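Local coordinates for protein YECBM32 (Yersinia enterocolitica, PDB 2JDA) that binds polygalacturonic acid, the backbone of pectin, as a calcium-containing carbohydrate-binding module of the periplasm, at residues Pro63-Pro66 against Thr67-Leu71. Numbering follows the deposited sequence.
Sequences PFKP and TERKL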
# COMPACT_ATOMS: atom_id res chain seq x y z
N PRO A 63 2.69 -7.50 -0.13
CA PRO A 63 4.09 -7.11 -0.17
C PRO A 63 4.93 -8.18 -0.88
O PRO A 63 4.59 -9.36 -0.87
CB PRO A 63 4.45 -6.93 1.30
CG PRO A 63 3.54 -7.86 2.02
CD PRO A 63 2.26 -7.84 1.25
N PHE A 64 6.06 -7.76 -1.42
CA PHE A 64 7.00 -8.66 -2.10
C PHE A 64 7.75 -9.54 -1.13
O PHE A 64 8.20 -9.08 -0.08
CB PHE A 64 8.01 -7.76 -2.84
CG PHE A 64 9.05 -8.49 -3.65
CD1 PHE A 64 8.70 -9.31 -4.71
CD2 PHE A 64 10.40 -8.29 -3.37
CE1 PHE A 64 9.70 -9.96 -5.47
CE2 PHE A 64 11.39 -8.93 -4.13
CZ PHE A 64 11.01 -9.75 -5.16
N LYS A 65 7.88 -10.83 -1.48
CA LYS A 65 8.62 -11.83 -0.65
C LYS A 65 8.24 -11.77 0.81
O LYS A 65 9.08 -11.64 1.71
CB LYS A 65 10.14 -11.67 -0.85
CG LYS A 65 10.70 -11.98 -2.26
CD LYS A 65 12.26 -11.91 -2.29
CE LYS A 65 12.81 -12.58 -3.53
NZ LYS A 65 14.31 -12.39 -3.69
N PRO A 66 6.94 -11.86 1.08
CA PRO A 66 6.42 -11.59 2.42
C PRO A 66 6.94 -12.54 3.50
O PRO A 66 7.07 -12.11 4.65
CB PRO A 66 4.93 -11.76 2.26
CG PRO A 66 4.76 -12.66 1.06
CD PRO A 66 5.90 -12.30 0.14
N THR A 67 7.23 -13.80 3.15
CA THR A 67 7.69 -14.73 4.19
C THR A 67 9.15 -14.53 4.56
O THR A 67 9.60 -15.06 5.57
CB THR A 67 7.45 -16.20 3.81
OG1 THR A 67 8.25 -16.56 2.66
CG2 THR A 67 5.96 -16.51 3.51
N GLU A 68 9.88 -13.74 3.76
CA GLU A 68 11.25 -13.35 4.06
C GLU A 68 11.42 -11.98 4.63
O GLU A 68 12.41 -11.72 5.26
CB GLU A 68 12.07 -13.43 2.78
CG GLU A 68 12.15 -14.84 2.18
CD GLU A 68 12.84 -14.92 0.81
OE1 GLU A 68 13.57 -14.01 0.39
OE2 GLU A 68 12.62 -15.94 0.12
N ARG A 69 10.49 -11.04 4.36
CA ARG A 69 10.71 -9.64 4.56
C ARG A 69 9.42 -9.00 5.08
O ARG A 69 8.38 -9.09 4.41
CB ARG A 69 11.04 -8.94 3.24
CG ARG A 69 12.17 -9.58 2.49
CD ARG A 69 12.53 -8.85 1.27
NE ARG A 69 13.64 -9.50 0.60
CZ ARG A 69 14.11 -9.11 -0.58
NH1 ARG A 69 13.57 -8.07 -1.20
NH2 ARG A 69 15.12 -9.77 -1.12
N LYS A 70 9.52 -8.33 6.23
CA LYS A 70 8.40 -7.56 6.79
C LYS A 70 8.60 -6.09 6.48
O LYS A 70 9.60 -5.50 6.84
CB LYS A 70 8.36 -7.74 8.31
CG LYS A 70 8.04 -9.14 8.76
CD LYS A 70 7.59 -9.15 10.20
CE LYS A 70 8.69 -9.44 11.08
NZ LYS A 70 8.62 -10.90 11.35
N LEU A 71 7.65 -5.50 5.79
CA LEU A 71 7.69 -4.10 5.37
C LEU A 71 7.17 -3.23 6.49
O LEU A 71 6.10 -3.51 7.05
CB LEU A 71 6.80 -3.94 4.13
CG LEU A 71 6.65 -2.52 3.58
CD1 LEU A 71 7.92 -2.05 2.97
CD2 LEU A 71 5.53 -2.53 2.57
O HOH W 1 7.83 -7.36 2.11
O HOH W 2 15.36 -13.63 -1.56
O HOH W 3 15.24 -9.27 -4.53
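K65 and R69 run side by side at a type I beta turn over K65-E68, with P66 and T67 at its corners, in the loop that links strands 53-63 and 71-78 of this F5/8 type C beta-sandwich. K65 CD sits over the centre of one face of the R69 guanidinium, 3.7 Å above its plane. K65 CG in turn lies over the F64 ring centre, 3.6 Å above it, so the lysine methylenes touch two flat groups. R69 NH1 reaches the F64 ring at its edge, 3.8 Å from CE2. Ring and guanidinium planes stand 78° apart. Beyond CG the K65 chain is extended (chi2 -175°), which carries NZ beyond the F64 ring, to 3.8 Å from R69 NH2. These like charges probably repel somewhat; a water weakly bonded to both bridges them. A second water links K65 NZ to E68 OE1, whose negative charge may offset part of this.

K65 O closes the turn by accepting a hydrogen bond from E68 N at 3.0 Å, with the donor well above the carbonyl plane, and takes a weak one from R69 N. K65 adopts the left-handed helical conformation just before P66, where the chain enters the turn. R37 makes a cation-pi contact with F64, and L71 packs on strand 125-133. Across the loop's base one water donates to both F64 O, at 2.8 Å, and R69 O, at 2.9 Å.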